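Local coordinates for protein glutathione reductase (Bartonella henselae, PDB 3O0H) that probably reduces glutathione disulfide to glutathione with NADPH, passing electrons through bound FAD and a redox-active disulfide, at residues Arg59-Pro71 with Ile113-Gln125. Numbering follows the deposited sequence.
Sequences RIGGTCVIRGCVP and ISRLEGLYREGLQ. With FAD (flavin-adenine dinucleotide), chain H.
R59 grips E117 side-on, NE and NH2 each taking one carboxylate oxygen. The bond from R59 NH2 to E117 OE1 is 2.8 Å and nearly straight at 176°. Both oxygens lie close to the guanidinium plane, yet the carboxylate is turned 47° against it, so the nitrogens meet the acid from above its own plane. A bend at chi3 brings the arginine's end to helix 113-125, while I66 CD1 of its own segment lies over the rim of one guanidinium face. One water joins R59 NH2 to S114 OG, a hydroxyl also hydrogen-bonded to the backbone O of N110; a second bridges I60 N and E117 OE2. I60 points at the helix, its CG2 3.9 Å from Y120 CB and its end meeting L124 CD1 tip to tip, with I131 of strand 130-132 packed against I60 and L124. At G61, 5.6 Å from E117 between CA atoms, the backbone takes a positive phi that suits glycine and leads toward helix 62-67. T63 N and OG1 bond to O2A and O1A of the PA phosphate of FAD. C64 and C69 form the disulfide of the FAD domain, probably the redox-active pair as in the glutathione reductase family; C69 SG lies 3.2 Å from flavin C10. The opposite flank of helix 62-67 rests on 113-125, the two short segments running roughly antiparallel at 145°. V65 splits its branches there, CG1 against L116 CB and CG2 3.6 Å from Y120 CE1. I113 packs CG2 on V65 O and CD1 on I66 O. Further along, V70 CG1 meets L116 CD1 end to end at 3.8 Å, and P71 CD borders I113 CG2.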
loop_
_atom_site.group_PDB
_atom_site.type_symbol
_atom_site.label_atom_id
_atom_site.label_comp_id
_atom_site.label_asym_id
_atom_site.label_seq_id
_atom_site.Cartn_x
_atom_site.Cartn_y
_atom_site.Cartn_z
ATOM N N ARG B 59 -28.229 -9.634 -13.574
ATOM C CA ARG B 59 -28.168 -9.499 -12.126
ATOM C C ARG B 59 -27.809 -8.072 -11.671
ATOM O O ARG B 59 -26.917 -7.368 -12.219
ATOM C CB ARG B 59 -27.203 -10.517 -11.533
ATOM C CG ARG B 59 -27.659 -11.965 -11.730
ATOM C CD ARG B 59 -26.617 -12.908 -11.212
ATOM N NE ARG B 59 -26.553 -12.902 -9.768
ATOM C CZ ARG B 59 -25.809 -13.736 -9.038
ATOM N NH1 ARG B 59 -25.020 -14.649 -9.612
ATOM N NH2 ARG B 59 -25.832 -13.633 -7.718
ATOM N N ILE B 60 -28.516 -7.648 -10.652
ATOM C CA ILE B 60 -28.359 -6.297 -10.117
ATOM C C ILE B 60 -26.919 -6.082 -9.610
ATOM O O ILE B 60 -26.360 -6.928 -8.894
ATOM C CB ILE B 60 -29.349 -6.027 -8.977
ATOM C CG1 ILE B 60 -30.805 -6.022 -9.487
ATOM C CG2 ILE B 60 -29.040 -4.683 -8.335
ATOM C CD1 ILE B 60 -31.094 -4.842 -10.395
ATOM N N GLY B 61 -26.290 -4.982 -10.024
ATOM C CA GLY B 61 -24.911 -4.750 -9.649
ATOM C C GLY B 61 -23.973 -4.681 -10.828
ATOM O O GLY B 61 -23.008 -3.918 -10.784
ATOM N N GLY B 62 -24.267 -5.457 -11.876
ATOM C CA GLY B 62 -23.561 -5.363 -13.147
ATOM C C GLY B 62 -22.285 -6.183 -13.241
ATOM O O GLY B 62 -22.012 -7.048 -12.407
ATOM N N THR B 63 -21.449 -5.814 -14.194
ATOM C CA THR B 63 -20.383 -6.690 -14.614
ATOM C C THR B 63 -19.304 -6.825 -13.548
ATOM O O THR B 63 -18.794 -7.924 -13.302
ATOM C CB THR B 63 -19.791 -6.223 -15.954
ATOM O OG1 THR B 63 -20.837 -6.294 -16.932
ATOM C CG2 THR B 63 -18.608 -7.141 -16.372
ATOM N N CYS B 64 -18.960 -5.715 -12.931
ATOM C CA CYS B 64 -17.861 -5.686 -11.977
ATOM C C CYS B 64 -18.227 -6.503 -10.719
ATOM O O CYS B 64 -17.446 -7.357 -10.300
ATOM C CB CYS B 64 -17.542 -4.268 -11.588
ATOM S SG CYS B 64 -16.236 -4.146 -10.358
ATOM N N VAL B 65 -19.426 -6.290 -10.192
ATOM C CA VAL B 65 -19.920 -7.014 -9.014
ATOM C C VAL B 65 -20.085 -8.525 -9.217
ATOM O O VAL B 65 -19.620 -9.315 -8.383
ATOM C CB VAL B 65 -21.250 -6.393 -8.532
ATOM C CG1 VAL B 65 -21.886 -7.168 -7.358
ATOM C CG2 VAL B 65 -20.988 -4.905 -8.162
ATOM N N ILE B 66 -20.723 -8.916 -10.313
ATOM C CA ILE B 66 -21.144 -10.256 -10.527
ATOM C C ILE B 66 -20.097 -11.113 -11.166
ATOM O O ILE B 66 -19.956 -12.307 -10.809
ATOM C CB ILE B 66 -22.415 -10.274 -11.418
ATOM C CG1 ILE B 66 -23.528 -9.488 -10.726
ATOM C CG2 ILE B 66 -22.813 -11.703 -11.824
ATOM C CD1 ILE B 66 -23.881 -9.947 -9.238
ATOM N N ARG B 67 -19.386 -10.551 -12.142
ATOM C CA ARG B 67 -18.525 -11.372 -12.993
ATOM C C ARG B 67 -17.381 -10.571 -13.562
ATOM O O ARG B 67 -16.985 -10.798 -14.702
ATOM C CB ARG B 67 -19.321 -12.059 -14.113
ATOM C CG ARG B 67 -20.205 -11.134 -14.919
ATOM C CD ARG B 67 -21.248 -11.932 -15.728
ATOM N NE ARG B 67 -22.131 -11.098 -16.549
ATOM C CZ ARG B 67 -22.983 -11.574 -17.464
ATOM N NH1 ARG B 67 -23.082 -12.881 -17.694
ATOM N NH2 ARG B 67 -23.767 -10.740 -18.143
ATOM N N GLY B 68 -16.784 -9.725 -12.715
ATOM C CA GLY B 68 -15.731 -8.834 -13.144
ATOM C C GLY B 68 -14.756 -8.585 -12.013
ATOM O O GLY B 68 -14.228 -9.566 -11.454
ATOM N N CYS B 69 -14.545 -7.305 -11.675
ATOM C CA CYS B 69 -13.507 -6.893 -10.732
ATOM C C CYS B 69 -13.610 -7.612 -9.396
ATOM O O CYS B 69 -12.577 -7.997 -8.811
ATOM C CB CYS B 69 -13.570 -5.374 -10.427
ATOM S SG CYS B 69 -14.559 -4.280 -11.506
ATOM N N VAL B 70 -14.826 -7.793 -8.902
ATOM C CA VAL B 70 -14.990 -8.333 -7.540
ATOM C C VAL B 70 -14.609 -9.826 -7.482
ATOM O O VAL B 70 -13.700 -10.198 -6.749
ATOM C CB VAL B 70 -16.359 -8.046 -6.990
ATOM C CG1 VAL B 70 -16.624 -8.862 -5.711
ATOM C CG2 VAL B 70 -16.461 -6.541 -6.674
ATOM N N PRO B 71 -15.270 -10.685 -8.259
ATOM C CA PRO B 71 -14.774 -12.077 -8.198
ATOM C C PRO B 71 -13.355 -12.323 -8.729
ATOM O O PRO B 71 -12.672 -13.201 -8.206
ATOM C CB PRO B 71 -15.801 -12.859 -9.001
ATOM C CG PRO B 71 -16.515 -11.817 -9.851
ATOM C CD PRO B 71 -16.505 -10.565 -9.053
ATOM N N ILE B 113 -20.844 -12.447 -3.829
ATOM C CA ILE B 113 -21.458 -11.648 -4.884
ATOM C C ILE B 113 -22.992 -11.554 -4.674
ATOM O O ILE B 113 -23.580 -10.504 -4.972
ATOM C CB ILE B 113 -21.115 -12.092 -6.362
ATOM C CG1 ILE B 113 -21.813 -13.402 -6.755
ATOM C CG2 ILE B 113 -19.575 -12.134 -6.604
ATOM C CD1 ILE B 113 -21.642 -13.856 -8.246
ATOM N N SER B 114 -23.615 -12.611 -4.151
ATOM C CA SER B 114 -25.033 -12.516 -3.744
ATOM C C SER B 114 -25.311 -11.487 -2.631
ATOM O O SER B 114 -26.323 -10.791 -2.664
ATOM C CB SER B 114 -25.612 -13.900 -3.405
ATOM O OG SER B 114 -25.547 -14.693 -4.604
ATOM N N ARG B 115 -24.399 -11.359 -1.671
ATOM C CA ARG B 115 -24.497 -10.358 -0.613
ATOM C C ARG B 115 -24.454 -8.944 -1.219
ATOM O O ARG B 115 -25.335 -8.109 -0.957
ATOM C CB ARG B 115 -23.352 -10.521 0.380
ATOM C CG ARG B 115 -23.477 -9.687 1.662
ATOM C CD ARG B 115 -22.225 -9.790 2.538
ATOM N NE ARG B 115 -21.037 -9.203 1.917
ATOM C CZ ARG B 115 -20.688 -7.928 2.013
ATOM N NH1 ARG B 115 -21.433 -7.063 2.715
ATOM N NH2 ARG B 115 -19.577 -7.521 1.439
ATOM N N LEU B 116 -23.452 -8.707 -2.055
ATOM C CA LEU B 116 -23.298 -7.417 -2.732
ATOM C C LEU B 116 -24.506 -7.075 -3.618
ATOM O O LEU B 116 -25.061 -5.975 -3.538
ATOM C CB LEU B 116 -22.038 -7.450 -3.591
ATOM C CG LEU B 116 -20.742 -7.507 -2.779
ATOM C CD1 LEU B 116 -19.560 -7.498 -3.770
ATOM C CD2 LEU B 116 -20.607 -6.342 -1.760
ATOM N N GLU B 117 -24.909 -8.034 -4.441
ATOM C CA GLU B 117 -26.144 -7.948 -5.230
ATOM C C GLU B 117 -27.339 -7.523 -4.379
ATOM O O GLU B 117 -28.071 -6.604 -4.743
ATOM C CB GLU B 117 -26.419 -9.296 -5.908
ATOM C CG GLU B 117 -27.726 -9.378 -6.739
ATOM C CD GLU B 117 -27.975 -10.793 -7.217
ATOM O OE1 GLU B 117 -27.566 -11.724 -6.511
ATOM O OE2 GLU B 117 -28.574 -10.997 -8.274
ATOM N N GLY B 118 -27.565 -8.196 -3.260
ATOM C CA GLY B 118 -28.685 -7.826 -2.374
ATOM C C GLY B 118 -28.597 -6.391 -1.876
ATOM O O GLY B 118 -29.626 -5.684 -1.787
ATOM N N LEU B 119 -27.370 -5.962 -1.554
ATOM C CA LEU B 119 -27.141 -4.622 -1.042
ATOM C C LEU B 119 -27.369 -3.558 -2.116
ATOM O O LEU B 119 -27.933 -2.503 -1.824
ATOM C CB LEU B 119 -25.736 -4.455 -0.434
ATOM C CG LEU B 119 -25.407 -5.175 0.895
ATOM C CD1 LEU B 119 -23.858 -5.142 1.180
ATOM C CD2 LEU B 119 -26.196 -4.624 2.100
ATOM N N TYR B 120 -26.923 -3.811 -3.335
ATOM C CA TYR B 120 -27.285 -2.931 -4.457
ATOM C C TYR B 120 -28.788 -2.837 -4.700
ATOM O O TYR B 120 -29.350 -1.736 -4.868
ATOM C CB TYR B 120 -26.559 -3.299 -5.725
ATOM C CG TYR B 120 -25.115 -2.848 -5.709
ATOM C CD1 TYR B 120 -24.094 -3.740 -5.467
ATOM C CD2 TYR B 120 -24.773 -1.505 -5.916
ATOM C CE1 TYR B 120 -22.746 -3.329 -5.451
ATOM C CE2 TYR B 120 -23.421 -1.074 -5.881
ATOM C CZ TYR B 120 -22.419 -2.012 -5.642
ATOM O OH TYR B 120 -21.077 -1.631 -5.612
ATOM N N ARG B 121 -29.443 -3.982 -4.699
ATOM C CA ARG B 121 -30.900 -4.020 -4.827
ATOM C C ARG B 121 -31.603 -3.198 -3.739
ATOM O O ARG B 121 -32.499 -2.389 -4.033
ATOM C CB ARG B 121 -31.354 -5.483 -4.834
ATOM C CG ARG B 121 -32.850 -5.679 -4.972
ATOM C CD ARG B 121 -33.282 -7.147 -4.838
ATOM N NE ARG B 121 -34.555 -7.351 -5.534
ATOM C CZ ARG B 121 -34.687 -7.508 -6.858
ATOM N NH1 ARG B 121 -33.625 -7.536 -7.668
ATOM N NH2 ARG B 121 -35.897 -7.663 -7.378
ATOM N N GLU B 122 -31.188 -3.390 -2.486
ATOM C CA GLU B 122 -31.717 -2.621 -1.343
ATOM C C GLU B 122 -31.514 -1.114 -1.509
ATOM O O GLU B 122 -32.376 -0.307 -1.173
ATOM C CB GLU B 122 -31.001 -3.003 -0.054
ATOM C CG GLU B 122 -31.517 -4.188 0.650
ATOM C CD GLU B 122 -31.440 -4.037 2.180
ATOM O OE1 GLU B 122 -30.672 -3.209 2.740
ATOM O OE2 GLU B 122 -32.177 -4.753 2.830
ATOM N N GLY B 123 -30.341 -0.739 -1.990
ATOM C CA GLY B 123 -30.036 0.686 -2.202
ATOM C C GLY B 123 -30.980 1.306 -3.205
ATOM O O GLY B 123 -31.466 2.413 -3.009
ATOM N N LEU B 124 -31.265 0.576 -4.266
ATOM C CA LEU B 124 -32.224 1.031 -5.290
ATOM C C LEU B 124 -33.594 1.168 -4.678
ATOM O O LEU B 124 -34.285 2.166 -4.857
ATOM C CB LEU B 124 -32.296 0.046 -6.440
ATOM C CG LEU B 124 -31.084 -0.054 -7.341
ATOM C CD1 LEU B 124 -31.120 -1.272 -8.274
ATOM C CD2 LEU B 124 -30.939 1.243 -8.146
ATOM N N GLN B 125 -33.982 0.178 -3.892
ATOM C CA GLN B 125 -35.329 0.152 -3.323
ATOM C C GLN B 125 -35.519 1.150 -2.212
ATOM O O GLN B 125 -36.618 1.670 -2.086
ATOM C CB GLN B 125 -35.684 -1.272 -2.878
ATOM C CG GLN B 125 -35.690 -2.196 -4.122
ATOM C CD GLN B 125 -35.924 -3.660 -3.805
ATOM O OE1 GLN B 125 -35.615 -4.145 -2.702
ATOM N NE2 GLN B 125 -36.520 -4.368 -4.777
HETATM P PA FAD H . -21.958 -2.802 -16.450
HETATM O O1A FAD H . -21.386 -3.844 -17.363
HETATM O O2A FAD H . -21.439 -2.863 -15.039
HETATM O O5B FAD H . -23.555 -2.834 -16.407
HETATM C C5B FAD H . -24.376 -2.966 -17.548
HETATM C C4B FAD H . -25.605 -3.717 -17.078
HETATM O O4B FAD H . -26.661 -3.614 -18.021
HETATM C C3B FAD H . -25.373 -5.207 -16.853
HETATM O O3B FAD H . -25.819 -5.584 -15.547
HETATM C C2B FAD H . -26.209 -5.886 -17.921
HETATM O O2B FAD H . -26.747 -7.099 -17.451
HETATM C C1B FAD H . -27.311 -4.914 -18.173
HETATM N N9A FAD H . -27.903 -4.753 -19.511
HETATM C C8A FAD H . -27.257 -4.573 -20.699
HETATM N N7A FAD H . -28.175 -4.321 -21.644
HETATM C C5A FAD H . -29.402 -4.337 -21.043
HETATM C C6A FAD H . -30.668 -4.070 -21.492
HETATM N N6A FAD H . -30.939 -3.782 -22.774
HETATM N N1A FAD H . -31.717 -4.135 -20.607
HETATM C C2A FAD H . -31.473 -4.420 -19.285
HETATM N N3A FAD H . -30.219 -4.650 -18.828
HETATM C C4A FAD H . -29.212 -4.558 -19.708
HETATM N N1 FAD H . -12.911 -2.434 -13.991
HETATM C C2 FAD H . -12.144 -1.862 -12.997
HETATM O O2 FAD H . -12.201 -0.636 -12.721
HETATM N N3 FAD H . -11.311 -2.635 -12.289
HETATM C C4 FAD H . -11.208 -4.002 -12.484
HETATM O O4 FAD H . -10.438 -4.626 -11.744
HETATM C C4X FAD H . -11.979 -4.590 -13.487
HETATM N N5 FAD H . -11.940 -5.937 -13.723
HETATM C C5X FAD H . -12.768 -6.469 -14.711
HETATM C C6 FAD H . -12.698 -7.832 -14.945
HETATM C C7 FAD H . -13.507 -8.423 -15.906
HETATM C C7M FAD H . -13.404 -9.924 -16.113
HETATM C C8 FAD H . -14.391 -7.647 -16.630
HETATM C C8M FAD H . -15.256 -8.261 -17.712
HETATM C C9 FAD H . -14.446 -6.274 -16.420
HETATM C C9A FAD H . -13.624 -5.680 -15.456
HETATM N N10 FAD H . -13.649 -4.320 -15.201
HETATM C C10 FAD H . -12.855 -3.787 -14.216
HETATM C "C1'" FAD H . -14.521 -3.395 -15.954
HETATM C "C2'" FAD H . -15.811 -3.056 -15.251
HETATM O "O2'" FAD H . -16.547 -4.249 -15.058
HETATM C "C3'" FAD H . -16.584 -2.106 -16.128
HETATM O "O3'" FAD H . -15.810 -1.015 -16.591
HETATM C "C4'" FAD H . -17.851 -1.660 -15.431
HETATM O "O4'" FAD H . -18.600 -2.822 -15.064
HETATM C "C5'" FAD H . -18.704 -0.797 -16.352
HETATM O "O5'" FAD H . -19.878 -0.323 -15.656
HETATM P P FAD H . -21.169 -0.037 -16.567
HETATM O O1P FAD H . -22.245 0.612 -15.726
HETATM O O2P FAD H . -20.765 0.772 -17.779
HETATM O O3P FAD H . -21.657 -1.411 -17.190
HETATM O O HOH W 1 -24.053 -15.843 -6.453
HETATM O O HOH W 2 -30.157 -9.269 -9.177
#